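Local coordinates for protein transcriptional regulator, TetR family (Agrobacterium tumefaciens, PDB 3C2B) that probably binds DNA to regulate transcription as a two-chain TetR-family protein with an N-terminal helix-turn-helix domain and a helical C-terminal domain, at residues 95-100 against 170-175; 154-159 against 200-205; 100-105 against 188-193; 18-23 against 43-48; 80-85 against 150-155. All coordinates share one frame; numbering follows the deposited sequence.

Contact 1. Residues 95-100 against 170-175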
# COMPACT_ATOMS: atom_id res chain seq x y z
N VAL A 95 -13.31 -9.12 13.62
CA VAL A 95 -12.10 -9.45 14.36
C VAL A 95 -10.93 -9.64 13.38
O VAL A 95 -9.84 -9.12 13.58
CB VAL A 95 -12.30 -10.65 15.32
CG1 VAL A 95 -10.96 -11.09 15.96
CG2 VAL A 95 -13.36 -10.33 16.41
N PHE A 96 -11.21 -10.35 12.28
CA PHE A 96 -10.23 -10.46 11.24
C PHE A 96 -9.71 -9.06 10.76
O PHE A 96 -8.49 -8.80 10.73
CB PHE A 96 -10.79 -11.24 10.05
CG PHE A 96 -9.84 -11.24 8.92
CD1 PHE A 96 -8.79 -12.17 8.89
CD2 PHE A 96 -9.92 -10.24 7.93
CE1 PHE A 96 -7.83 -12.14 7.86
CE2 PHE A 96 -8.95 -10.20 6.88
CZ PHE A 96 -7.90 -11.16 6.87
N ALA A 97 -10.63 -8.19 10.36
CA ALA A 97 -10.22 -6.89 9.78
C ALA A 97 -9.31 -6.11 10.74
O ALA A 97 -8.30 -5.55 10.32
CB ALA A 97 -11.45 -6.08 9.40
N HIS A 98 -9.66 -6.10 12.02
CA HIS A 98 -8.91 -5.41 13.06
C HIS A 98 -7.53 -6.06 13.27
O HIS A 98 -6.51 -5.36 13.35
CB HIS A 98 -9.78 -5.44 14.36
CG HIS A 98 -9.35 -4.48 15.44
ND1 HIS A 98 -10.22 -4.09 16.45
CD2 HIS A 98 -8.16 -3.89 15.72
CE1 HIS A 98 -9.57 -3.30 17.30
NE2 HIS A 98 -8.33 -3.15 16.86
N ASP A 99 -7.51 -7.41 13.37
CA ASP A 99 -6.25 -8.17 13.35
C ASP A 99 -5.36 -7.83 12.12
O ASP A 99 -4.17 -7.65 12.26
CB ASP A 99 -6.54 -9.67 13.33
CG ASP A 99 -7.13 -10.18 14.62
OD1 ASP A 99 -7.13 -9.47 15.65
OD2 ASP A 99 -7.59 -11.35 14.62
N LEU A 100 -5.93 -7.78 10.94
CA LEU A 100 -5.16 -7.37 9.72
C LEU A 100 -4.47 -5.99 9.88
O LEU A 100 -3.26 -5.85 9.69
CB LEU A 100 -6.05 -7.40 8.46
CG LEU A 100 -5.34 -6.92 7.14
CD1 LEU A 100 -4.03 -7.70 6.86
CD2 LEU A 100 -6.30 -7.06 5.92
N GLY A 170 -8.91 -4.58 0.30
CA GLY A 170 -8.80 -3.16 -0.11
C GLY A 170 -9.74 -2.28 0.72
O GLY A 170 -9.40 -1.15 1.10
N LEU A 171 -10.92 -2.81 1.02
CA LEU A 171 -11.87 -2.10 1.90
C LEU A 171 -11.36 -1.89 3.33
O LEU A 171 -11.59 -0.84 3.92
CB LEU A 171 -13.25 -2.78 1.93
CG LEU A 171 -14.07 -2.77 0.62
CD1 LEU A 171 -15.28 -3.73 0.73
CD2 LEU A 171 -14.59 -1.34 0.23
N ILE A 172 -10.73 -2.90 3.91
CA ILE A 172 -10.15 -2.73 5.24
C ILE A 172 -8.98 -1.71 5.24
O ILE A 172 -8.97 -0.78 6.05
CB ILE A 172 -9.67 -4.09 5.79
CG1 ILE A 172 -10.85 -5.09 5.87
CG2 ILE A 172 -8.95 -3.91 7.13
CD1 ILE A 172 -10.35 -6.54 5.95
N VAL A 173 -8.04 -1.89 4.31
CA VAL A 173 -6.72 -1.29 4.37
C VAL A 173 -6.63 0.00 3.49
O VAL A 173 -5.89 0.92 3.81
CB VAL A 173 -5.64 -2.31 3.90
CG1 VAL A 173 -4.20 -1.68 3.87
CG2 VAL A 173 -5.60 -3.53 4.83
N SER A 174 -7.39 0.04 2.39
CA SER A 174 -7.16 1.07 1.34
C SER A 174 -5.66 1.39 1.18
O SER A 174 -4.85 0.48 1.02
CB SER A 174 -8.01 2.30 1.64
OG SER A 174 -7.86 3.28 0.66
N ASP A 175 -5.25 2.65 1.26
CA ASP A 175 -3.81 2.95 1.10
C ASP A 175 -3.07 3.01 2.46
O ASP A 175 -1.97 3.49 2.52
CB ASP A 175 -3.61 4.28 0.33
CG ASP A 175 -4.22 5.45 1.07
OD1 ASP A 175 -5.13 5.26 1.92
OD2 ASP A 175 -3.81 6.57 0.79

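Contact 2. Residues 154-159 against 200-205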
# COMPACT_ATOMS: atom_id res chain seq x y z
N GLY A 154 -24.43 -20.28 3.35
CA GLY A 154 -25.44 -19.58 2.57
C GLY A 154 -25.45 -18.08 2.76
O GLY A 154 -26.39 -17.40 2.29
N TYR A 155 -24.43 -17.54 3.44
CA TYR A 155 -24.43 -16.08 3.78
C TYR A 155 -23.67 -15.17 2.79
O TYR A 155 -23.89 -13.98 2.78
CB TYR A 155 -23.90 -15.84 5.20
CG TYR A 155 -24.69 -16.52 6.29
CD1 TYR A 155 -26.07 -16.28 6.46
CD2 TYR A 155 -24.06 -17.41 7.17
CE1 TYR A 155 -26.79 -16.91 7.47
CE2 TYR A 155 -24.77 -18.03 8.18
CZ TYR A 155 -26.12 -17.79 8.32
OH TYR A 155 -26.79 -18.44 9.34
N LEU A 156 -22.79 -15.76 1.98
CA LEU A 156 -21.98 -15.02 0.99
C LEU A 156 -22.11 -15.62 -0.39
O LEU A 156 -22.11 -16.85 -0.55
CB LEU A 156 -20.49 -15.04 1.35
CG LEU A 156 -20.08 -14.44 2.69
CD1 LEU A 156 -18.58 -14.63 2.80
CD2 LEU A 156 -20.49 -12.96 2.72
N ARG A 157 -22.20 -14.76 -1.39
CA ARG A 157 -22.27 -15.19 -2.76
C ARG A 157 -21.18 -14.45 -3.53
O ARG A 157 -21.01 -13.25 -3.36
CB ARG A 157 -23.68 -14.90 -3.32
CG ARG A 157 -23.74 -14.63 -4.80
CD ARG A 157 -25.11 -14.07 -5.30
NE ARG A 157 -25.58 -12.79 -4.71
CZ ARG A 157 -24.90 -11.63 -4.67
NH1 ARG A 157 -23.66 -11.51 -5.14
NH2 ARG A 157 -25.49 -10.57 -4.12
N PHE A 158 -20.42 -15.16 -4.35
CA PHE A 158 -19.41 -14.53 -5.22
C PHE A 158 -19.04 -15.47 -6.36
O PHE A 158 -19.10 -16.68 -6.20
CB PHE A 158 -18.13 -14.10 -4.45
CG PHE A 158 -17.66 -15.14 -3.44
CD1 PHE A 158 -17.97 -14.99 -2.10
CD2 PHE A 158 -16.98 -16.27 -3.84
CE1 PHE A 158 -17.60 -15.95 -1.17
CE2 PHE A 158 -16.59 -17.24 -2.92
CZ PHE A 158 -16.90 -17.08 -1.58
N ASP A 159 -18.64 -14.89 -7.49
CA ASP A 159 -18.08 -15.62 -8.63
C ASP A 159 -16.70 -16.20 -8.33
O ASP A 159 -16.37 -17.30 -8.77
CB ASP A 159 -17.97 -14.70 -9.84
CG ASP A 159 -19.33 -14.31 -10.40
OD1 ASP A 159 -19.67 -13.10 -10.39
OD2 ASP A 159 -20.07 -15.23 -10.82
N ALA A 200 -19.50 -2.84 4.37
CA ALA A 200 -19.25 -2.76 2.92
C ALA A 200 -19.11 -4.18 2.26
O ALA A 200 -19.75 -4.48 1.25
CB ALA A 200 -18.02 -1.86 2.64
N PHE A 201 -18.26 -5.02 2.82
CA PHE A 201 -18.09 -6.41 2.34
C PHE A 201 -19.41 -7.20 2.26
O PHE A 201 -19.66 -7.92 1.29
CB PHE A 201 -17.08 -7.14 3.23
CG PHE A 201 -16.76 -8.55 2.76
CD1 PHE A 201 -16.06 -8.76 1.58
CD2 PHE A 201 -17.20 -9.65 3.47
CE1 PHE A 201 -15.77 -10.08 1.15
CE2 PHE A 201 -16.93 -10.96 3.03
CZ PHE A 201 -16.21 -11.16 1.87
N LEU A 202 -20.28 -7.01 3.24
CA LEU A 202 -21.56 -7.72 3.31
C LEU A 202 -22.60 -7.15 2.33
O LEU A 202 -23.44 -7.89 1.81
CB LEU A 202 -22.08 -7.74 4.76
CG LEU A 202 -21.27 -8.64 5.72
CD1 LEU A 202 -21.90 -8.69 7.13
CD2 LEU A 202 -21.11 -10.09 5.20
N THR A 203 -22.53 -5.85 2.08
CA THR A 203 -23.28 -5.24 1.00
C THR A 203 -22.90 -5.85 -0.35
O THR A 203 -23.76 -6.18 -1.15
CB THR A 203 -23.09 -3.72 0.98
OG1 THR A 203 -23.51 -3.21 2.25
CG2 THR A 203 -23.92 -3.08 -0.13
N LEU A 204 -21.61 -6.05 -0.57
CA LEU A 204 -21.12 -6.54 -1.86
C LEU A 204 -21.45 -8.01 -2.07
O LEU A 204 -21.93 -8.40 -3.11
CB LEU A 204 -19.61 -6.33 -1.93
CG LEU A 204 -18.93 -5.26 -2.79
CD1 LEU A 204 -19.83 -4.14 -3.26
CD2 LEU A 204 -17.67 -4.74 -2.18
N TYR A 205 -21.17 -8.84 -1.08
CA TYR A 205 -21.23 -10.29 -1.21
C TYR A 205 -22.22 -10.95 -0.27
O TYR A 205 -22.29 -12.17 -0.24
CB TYR A 205 -19.84 -10.91 -0.96
CG TYR A 205 -18.80 -10.35 -1.88
CD1 TYR A 205 -18.72 -10.74 -3.20
CD2 TYR A 205 -17.92 -9.37 -1.44
CE1 TYR A 205 -17.75 -10.19 -4.09
CE2 TYR A 205 -16.99 -8.81 -2.30
CZ TYR A 205 -16.89 -9.22 -3.61
OH TYR A 205 -15.93 -8.69 -4.44

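Contact 3. Residues 100-105 against 188-193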
# COMPACT_ATOMS: atom_id res chain seq x y z
N LEU A 100 -5.93 -7.78 10.94
CA LEU A 100 -5.16 -7.37 9.72
C LEU A 100 -4.47 -5.99 9.88
O LEU A 100 -3.26 -5.85 9.69
CB LEU A 100 -6.05 -7.40 8.46
CG LEU A 100 -5.34 -6.92 7.14
CD1 LEU A 100 -4.03 -7.70 6.86
CD2 LEU A 100 -6.30 -7.06 5.92
N LEU A 101 -5.26 -5.00 10.27
CA LEU A 101 -4.77 -3.64 10.45
C LEU A 101 -3.62 -3.62 11.47
O LEU A 101 -2.56 -3.01 11.24
CB LEU A 101 -5.94 -2.77 10.90
CG LEU A 101 -6.89 -2.47 9.74
CD1 LEU A 101 -8.27 -1.99 10.29
CD2 LEU A 101 -6.27 -1.51 8.63
N ASP A 102 -3.85 -4.31 12.58
CA ASP A 102 -2.90 -4.43 13.65
C ASP A 102 -1.63 -5.14 13.19
O ASP A 102 -0.56 -4.72 13.52
CB ASP A 102 -3.59 -5.22 14.74
CG ASP A 102 -3.20 -4.79 16.07
OD1 ASP A 102 -3.53 -3.64 16.44
OD2 ASP A 102 -2.57 -5.60 16.74
N VAL A 103 -1.74 -6.22 12.43
CA VAL A 103 -0.54 -6.88 11.86
C VAL A 103 0.20 -5.87 10.92
O VAL A 103 1.41 -5.69 11.00
CB VAL A 103 -0.92 -8.17 11.08
CG1 VAL A 103 0.12 -8.54 10.02
CG2 VAL A 103 -1.18 -9.39 12.02
N LEU A 104 -0.52 -5.20 10.03
CA LEU A 104 0.20 -4.25 9.13
C LEU A 104 0.91 -3.12 9.85
O LEU A 104 2.01 -2.70 9.44
CB LEU A 104 -0.74 -3.69 8.07
CG LEU A 104 -1.38 -4.80 7.21
CD1 LEU A 104 -2.49 -4.24 6.26
CD2 LEU A 104 -0.28 -5.65 6.45
N ALA A 105 0.28 -2.62 10.92
CA ALA A 105 0.76 -1.49 11.72
C ALA A 105 1.91 -1.87 12.67
O ALA A 105 2.46 -1.00 13.33
CB ALA A 105 -0.41 -0.90 12.52
N LYS A 188 -5.89 5.89 15.64
CA LYS A 188 -6.26 4.87 16.59
C LYS A 188 -7.77 4.60 16.46
O LYS A 188 -8.53 4.87 17.39
CB LYS A 188 -5.86 5.29 18.02
CG LYS A 188 -4.43 4.88 18.44
CD LYS A 188 -4.41 3.55 19.25
CE LYS A 188 -3.33 2.58 18.71
NZ LYS A 188 -3.18 1.31 19.50
N ASP A 189 -8.20 4.08 15.31
CA ASP A 189 -9.62 3.74 15.14
C ASP A 189 -9.80 2.44 14.34
O ASP A 189 -10.71 2.34 13.50
CB ASP A 189 -10.40 4.93 14.53
CG ASP A 189 -10.16 5.09 13.02
OD1 ASP A 189 -9.03 4.80 12.51
OD2 ASP A 189 -11.13 5.51 12.33
N PHE A 190 -8.97 1.44 14.62
CA PHE A 190 -9.04 0.18 13.90
C PHE A 190 -10.38 -0.50 14.07
O PHE A 190 -10.88 -1.14 13.15
CB PHE A 190 -7.88 -0.75 14.24
CG PHE A 190 -6.54 -0.28 13.70
CD1 PHE A 190 -6.47 0.75 12.75
CD2 PHE A 190 -5.35 -0.88 14.11
CE1 PHE A 190 -5.24 1.19 12.20
CE2 PHE A 190 -4.11 -0.44 13.57
CZ PHE A 190 -4.07 0.60 12.61
N SER A 191 -10.94 -0.38 15.26
CA SER A 191 -12.23 -0.94 15.57
C SER A 191 -13.32 -0.41 14.65
O SER A 191 -14.13 -1.18 14.12
CB SER A 191 -12.61 -0.55 16.99
OG SER A 191 -13.27 -1.63 17.55
N ALA A 192 -13.39 0.91 14.50
CA ALA A 192 -14.39 1.55 13.65
C ALA A 192 -14.13 1.20 12.19
O ALA A 192 -15.05 0.94 11.43
CB ALA A 192 -14.39 3.07 13.83
N ARG A 193 -12.87 1.17 11.79
CA ARG A 193 -12.52 0.81 10.43
C ARG A 193 -12.95 -0.60 10.07
O ARG A 193 -13.48 -0.84 8.98
CB ARG A 193 -11.01 1.03 10.17
CG ARG A 193 -10.55 0.56 8.77
CD ARG A 193 -11.50 1.11 7.64
NE ARG A 193 -11.57 2.57 7.73
CZ ARG A 193 -12.54 3.33 7.21
NH1 ARG A 193 -12.48 4.65 7.37
NH2 ARG A 193 -13.57 2.79 6.56

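Contact 4. Residues 18-23 against 43-48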
# COMPACT_ATOMS: atom_id res chain seq x y z
N ASN A 18 19.19 -16.66 17.32
CA ASN A 18 17.97 -15.91 17.63
C ASN A 18 18.23 -14.57 18.37
O ASN A 18 17.77 -13.52 17.90
CB ASN A 18 16.97 -16.79 18.38
CG ASN A 18 16.50 -17.98 17.54
OD1 ASN A 18 16.67 -18.00 16.32
ND2 ASN A 18 15.91 -18.97 18.20
N ALA A 19 18.97 -14.60 19.48
CA ALA A 19 19.32 -13.38 20.20
C ALA A 19 19.91 -12.32 19.25
O ALA A 19 19.58 -11.13 19.37
CB ALA A 19 20.28 -13.68 21.31
N VAL A 20 20.76 -12.76 18.32
CA VAL A 20 21.41 -11.89 17.34
C VAL A 20 20.40 -11.27 16.35
O VAL A 20 20.41 -10.05 16.08
CB VAL A 20 22.54 -12.67 16.57
CG1 VAL A 20 22.93 -11.97 15.25
CG2 VAL A 20 23.79 -12.87 17.47
N LEU A 21 19.54 -12.12 15.81
CA LEU A 21 18.49 -11.70 14.91
C LEU A 21 17.52 -10.71 15.58
O LEU A 21 17.03 -9.79 14.91
CB LEU A 21 17.78 -12.92 14.32
CG LEU A 21 18.60 -13.72 13.30
CD1 LEU A 21 17.95 -15.05 12.95
CD2 LEU A 21 18.94 -12.91 12.02
N ASP A 22 17.27 -10.88 16.88
CA ASP A 22 16.53 -9.89 17.66
C ASP A 22 17.19 -8.51 17.70
O ASP A 22 16.50 -7.49 17.67
CB ASP A 22 16.26 -10.38 19.09
CG ASP A 22 14.98 -11.20 19.21
OD1 ASP A 22 14.07 -11.13 18.34
OD2 ASP A 22 14.88 -11.94 20.22
N GLN A 23 18.51 -8.47 17.77
CA GLN A 23 19.24 -7.20 17.69
C GLN A 23 19.11 -6.56 16.32
O GLN A 23 19.01 -5.32 16.19
CB GLN A 23 20.72 -7.38 18.05
CG GLN A 23 21.01 -7.52 19.55
CD GLN A 23 20.17 -6.58 20.41
OE1 GLN A 23 19.54 -7.02 21.37
NE2 GLN A 23 20.14 -5.29 20.06
N ARG A 43 28.41 -4.59 16.86
CA ARG A 43 28.37 -3.77 18.08
C ARG A 43 27.17 -4.11 18.96
O ARG A 43 27.34 -4.39 20.15
CB ARG A 43 28.34 -2.27 17.75
CG ARG A 43 29.61 -1.62 17.17
CD ARG A 43 29.27 -0.20 16.65
NE ARG A 43 30.18 0.35 15.63
CZ ARG A 43 31.37 0.92 15.87
NH1 ARG A 43 31.84 1.02 17.11
NH2 ARG A 43 32.09 1.40 14.85
N ALA A 44 25.96 -4.08 18.36
CA ALA A 44 24.70 -4.35 19.06
C ALA A 44 24.60 -5.76 19.72
O ALA A 44 24.15 -5.89 20.87
CB ALA A 44 23.52 -4.11 18.12
N ALA A 45 25.05 -6.80 19.01
CA ALA A 45 24.88 -8.19 19.46
C ALA A 45 26.14 -8.90 19.97
O ALA A 45 26.10 -10.10 20.27
CB ALA A 45 24.23 -9.02 18.35
N ASN A 46 27.26 -8.18 20.07
CA ASN A 46 28.52 -8.77 20.56
C ASN A 46 29.02 -9.95 19.72
O ASN A 46 29.47 -10.97 20.26
CB ASN A 46 28.38 -9.21 22.02
CG ASN A 46 28.15 -8.06 22.95
OD1 ASN A 46 28.64 -6.95 22.72
ND2 ASN A 46 27.39 -8.30 24.02
N CYS A 47 28.92 -9.83 18.41
CA CYS A 47 29.43 -10.89 17.54
C CYS A 47 30.48 -10.39 16.53
O CYS A 47 30.75 -9.18 16.42
CB CYS A 47 28.29 -11.70 16.88
SG CYS A 47 27.33 -10.87 15.61
N SER A 48 31.10 -11.35 15.84
CA SER A 48 32.10 -11.05 14.84
C SER A 48 31.40 -10.70 13.53
O SER A 48 30.24 -11.06 13.31
CB SER A 48 33.06 -12.24 14.68
OG SER A 48 34.07 -11.98 13.73

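Contact 5. Residues 80-85 against 150-155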
# COMPACT_ATOMS: atom_id res chain seq x y z
N ALA A 80 -10.84 -21.76 10.76
CA ALA A 80 -12.24 -21.34 10.63
C ALA A 80 -13.16 -22.55 10.60
O ALA A 80 -12.96 -23.47 9.80
CB ALA A 80 -12.43 -20.49 9.38
N GLY A 81 -14.15 -22.55 11.49
CA GLY A 81 -15.05 -23.69 11.65
C GLY A 81 -15.87 -23.94 10.40
O GLY A 81 -16.26 -22.99 9.72
N ASP A 82 -16.12 -25.21 10.11
CA ASP A 82 -16.87 -25.61 8.92
C ASP A 82 -18.08 -24.70 8.68
O ASP A 82 -18.26 -24.18 7.58
CB ASP A 82 -17.29 -27.08 9.02
CG ASP A 82 -17.35 -27.78 7.66
OD1 ASP A 82 -16.35 -28.44 7.28
OD2 ASP A 82 -18.41 -27.68 6.98
N ARG A 83 -18.89 -24.48 9.72
CA ARG A 83 -20.11 -23.69 9.57
C ARG A 83 -20.36 -22.64 10.66
O ARG A 83 -19.95 -22.82 11.81
CB ARG A 83 -21.31 -24.60 9.36
CG ARG A 83 -21.36 -25.23 7.97
CD ARG A 83 -22.76 -25.70 7.59
NE ARG A 83 -23.74 -24.65 7.85
CZ ARG A 83 -24.89 -24.48 7.19
NH1 ARG A 83 -25.69 -23.48 7.53
NH2 ARG A 83 -25.22 -25.28 6.18
N VAL A 84 -21.04 -21.56 10.29
CA VAL A 84 -21.25 -20.42 11.19
C VAL A 84 -22.66 -19.87 11.08
O VAL A 84 -23.33 -20.06 10.07
CB VAL A 84 -20.25 -19.24 10.91
CG1 VAL A 84 -18.84 -19.57 11.38
CG2 VAL A 84 -20.25 -18.87 9.45
N SER A 85 -23.11 -19.18 12.13
CA SER A 85 -24.32 -18.37 12.07
C SER A 85 -23.94 -17.03 11.47
O SER A 85 -22.74 -16.70 11.39
CB SER A 85 -24.86 -18.13 13.47
OG SER A 85 -23.88 -17.46 14.27
N GLY A 150 -18.52 -18.62 5.40
CA GLY A 150 -19.64 -17.76 5.01
C GLY A 150 -20.40 -18.21 3.78
O GLY A 150 -21.64 -18.25 3.77
N ARG A 151 -19.67 -18.57 2.72
CA ARG A 151 -20.28 -19.16 1.52
C ARG A 151 -21.04 -20.47 1.85
O ARG A 151 -22.21 -20.60 1.53
CB ARG A 151 -19.20 -19.47 0.47
CG ARG A 151 -19.73 -19.66 -0.94
CD ARG A 151 -18.71 -20.40 -1.80
NE ARG A 151 -18.34 -21.67 -1.16
CZ ARG A 151 -19.12 -22.75 -1.14
NH1 ARG A 151 -20.31 -22.77 -1.74
NH2 ARG A 151 -18.72 -23.84 -0.51
N ARG A 152 -20.35 -21.43 2.48
CA ARG A 152 -20.97 -22.73 2.83
C ARG A 152 -22.30 -22.57 3.57
O ARG A 152 -23.22 -23.39 3.41
CB ARG A 152 -20.06 -23.55 3.72
CG ARG A 152 -18.95 -24.22 3.02
CD ARG A 152 -18.41 -25.36 3.87
NE ARG A 152 -16.96 -25.37 3.82
CZ ARG A 152 -16.18 -24.74 4.71
NH1 ARG A 152 -16.71 -24.08 5.73
NH2 ARG A 152 -14.86 -24.79 4.59
N SER A 153 -22.39 -21.51 4.37
CA SER A 153 -23.48 -21.35 5.28
C SER A 153 -24.59 -20.58 4.64
O SER A 153 -25.58 -20.29 5.29
CB SER A 153 -23.01 -20.69 6.57
OG SER A 153 -22.06 -21.51 7.24
N GLY A 154 -24.43 -20.28 3.35
CA GLY A 154 -25.44 -19.58 2.57
C GLY A 154 -25.45 -18.08 2.76
O GLY A 154 -26.39 -17.40 2.29
N TYR A 155 -24.43 -17.54 3.44
CA TYR A 155 -24.43 -16.08 3.78
C TYR A 155 -23.67 -15.17 2.79
O TYR A 155 -23.89 -13.98 2.78
CB TYR A 155 -23.90 -15.84 5.20
CG TYR A 155 -24.69 -16.52 6.29
CD1 TYR A 155 -26.07 -16.28 6.46
CD2 TYR A 155 -24.06 -17.41 7.17
CE1 TYR A 155 -26.79 -16.91 7.47
CE2 TYR A 155 -24.77 -18.03 8.18
CZ TYR A 155 -26.12 -17.79 8.32
OH TYR A 155 -26.79 -18.44 9.34

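Contact 1. Residues 95-100 against 170-175
Ala97 on helix 86-104 and Ile172 near the end of helix 161-173 mark the closest backbone approach, with 6.2 Å between their CA atoms. The CB methyl of Ala97 takes up little space, and Ile172 points its CB toward helix 86-104. With CG1 beside its own backbone N and CD1 swung out to the extended position (chi2 161°), Ile172 sends CD1 across to lie 3.7 Å from Ala97 CB. The same methyl comes to the edge of the Phe96 ring, near the ring plane, with CE2 of Phe96 at 4.0 Å from Ile172 CD1; the two side chains cross at about a right angle. Leu100 adds a further contact: its CD2 sits 4.1 Å from Ile172 CD1 and 3.8 Å from Val173 CG2. The other branch of Ile172, CG2, rests 3.6 Å from the carbonyl oxygen of Ala97. No hydrogen bond spans the two segments; they meet through apolar side chains, and every touching residue is buried. This is helix-to-helix packing in the core of a TetR-type C-terminal domain. Around it, Phe96 reaches on to Ile139, Ala143 and Leu146 of helix 137-152, while Ala97 and Ile172 meet Ala194 and Ala197 of helix 190-205. Helix 161-173 also meets the second subunit, whose Arg166 donates hydrogen bonds to the carbonyl oxygens of Leu171 and Ile172.

Contact 2. Residues 154-159 against 200-205
Tyr205, the last residue of helix 190-205, meets Leu156, Arg157 and Phe158 of the extended loop that leaves helix 137-152 through a Schellman motif at Gly154, so a helix end is docked on an interhelical loop of the C-terminal domain. The tyrosine ring turns its edge to the loop: the carbonyl oxygen of Arg157 lies in the ring plane, 3.4 Å from Tyr205 CD1. Phe158 CB comes to this ring obliquely, 3.6 Å from the same CD1, and CD1 in turn stands at the edge of the Phe158 ring, near its plane. The side chain of Phe158 also packs on Ile147 and Ala164. Beyond the contact, Tyr205 OH is hydrogen-bonded to Ser167 OG. Leu156 divides its two methyls: CD1 approaches Phe201 CE2 at 4.0 Å, the side chains crossing at about a right angle, and CD2 meets Leu202 CD2 at 3.8 Å. The hydrogen bond between the segments uses the carbonyl of Tyr205, which takes the N-H of Arg157 in its own plane, with Arg157 N 2.8 Å from Tyr205 O and an angle of 162° at the hydrogen. The same oxygen also receives a CA-H contact, with Leu156 CA 3.1 Å from Tyr205 O.

Contact 3. Residues 100-105 against 188-193
Phe190, the first residue of helix 190-205, lays its ring against Leu101 in the last turns of helix 86-104, a helix-to-helix contact in the all-helical C-terminal domain of this TetR-family protein. These two residues bury most of the surface. Both point toward the opposite segment, and their CA atoms are 6.7 Å apart. The core of the arrangement is a CH-pi contact: Leu101 CB stands over the centre of one face of the Phe190 ring, 3.8 Å from its centroid and only 11° off the ring normal. Phe190 holds CG beside its backbone N (chi1 -70°), which starts the side chain off toward helix 86-104. The ring then reaches past Leu101 to the next turn, where Ala105 CB sits at its edge, near the ring plane, 3.9 Å from Phe190 CE2. Asp102 crosses the ring at about a right angle, its carboxylate plane turned 87° against it and OD1 4.0 Å from Phe190 CD2. Phe190 stays partly exposed.

Arg193, one turn further along the second helix, contributes the aliphatic base of its side chain. Its chain bends at chi2 and chi3, and the guanidinium leads away from the contact to a salt bridge with Glu163 of the second subunit, so one side chain serves both the bundle and the dimer. Leu101, which also packs on Ile172 and Leu176, meets this base with its other end: its CD1 lies 3.7 Å from Arg193 CG and 4.0 Å from the carbonyl oxygen of Phe190.

Contact 4. Residues 18-23 against 43-48
The helix-turn-helix motif predicted for residues 37-56 is met here by the helix before it, as Val20 and Gln23 of helix 15-31 pack on Ala44, Ala45 and Cys47, where helix 38-45 ends and the turn begins. Small residues allow a close approach, and Val20 and Ala45 have their CA atoms just 5.5 Å apart. Ala45 points its CB at helix 15-31 and is met by two side chains one turn apart on that helix: Gln23 CG lies 3.7 Å from Ala45 CB, and Val20 CG2 lies 4.0 Å from the same methyl. Gln23 does its touching with the aliphatic part of the chain. Its CG stands beside its own backbone N and passes 3.8 Å from the carbonyl oxygen of Ala44; the chain bends at chi2 (-40°), and at its end NE2 lies 4.1 Å from Ala44 CB. No hydrogen bond crosses between the two segments.

Val20 CG2 also comes within 4.5 Å of Cys47 SG, a looser contact. Val20 and Cys47 share further neighbours, Leu41 of helix 38-45 and Trp55 of helix 49-56, so the contact belongs to the small apolar core joining all three helices. The turn is pinned by polar bonds too: Arg16 NH1 is hydrogen-bonded to Ala45 O. Asn46 leaves the helix with positive phi, and Ser48 OG then caps helix 49-56 by bonding Glu50 N. A first helix packed over the helix-turn-helix pair in this way is typical of the compact DNA-binding domain of TetR-family regulators.

Contact 5. Residues 80-85 against 150-155
Tyr155 turns the edge of its ring to the loop before helix 86-104, with the carbonyl oxygen of Val84 in the ring plane and 3.1 Å from Tyr155 CE2, while the carbonyl oxygen of Ser153 stands over the centre of one ring face. Two guanidinium groups are also covered on a face. Asp82 lays its carboxylate over the guanidinium of Arg152, CG offset toward the rim and the two planes 24° apart, and Gly81 O lies at the edge of that guanidinium, near its plane. With Asp82 OD2 4.2 Å from Arg152 NE, and no N-H pointing at it, this is an attraction of charges and not a salt bridge. The Arg83 guanidinium is folded over Ser153, whose CA lies 3.8 Å above its plane; a bend at chi3 (49°) places NE, which lies 3.6 Å from Ser153 OG.

Ser153 carries the one clear hydrogen bond of the contact. Val84 N donates to Ser153 OG at 3.2 Å, almost straight at 175°. The hydroxyl is also bonded to Ala149 O in the helix behind it. Helix 137-152 ends just here in a Schellman motif at Gly154. Outside the pair, Tyr155 OH bonds Glu213 OE1, and Lys209 NZ bonds Ser153 O while making a cation-pi contact with the Tyr155 ring. The chemistry implies a division of labour: a buried serine fixes the loop backbone to the helix end, while the charged side chains of Asp82, Arg83 and Arg152 meet around it nearer the surface, their charges probably adding a weaker attraction.

From the N terminus, contact 4 closes first and stays local, joining helix 15-31 to the end of helix 38-45 inside the predicted DNA-binding domain, in series with all the rest and about 34 Å from contact 1, centre to centre. The long loops of the C-terminal part follow. Contact 5 opens before helix 86-104 and closes at the end of helix 137-152; contacts 1 and 3 open on helix 86-104, share Leu100, and close on helices 161-173 and 190-205. Each of these three crosses the other two. Contact 2 begins where contact 5 ends, sharing Gly154 and Tyr155, crosses contacts 1 and 3, and carries the interlock to the far end of helix 190-205.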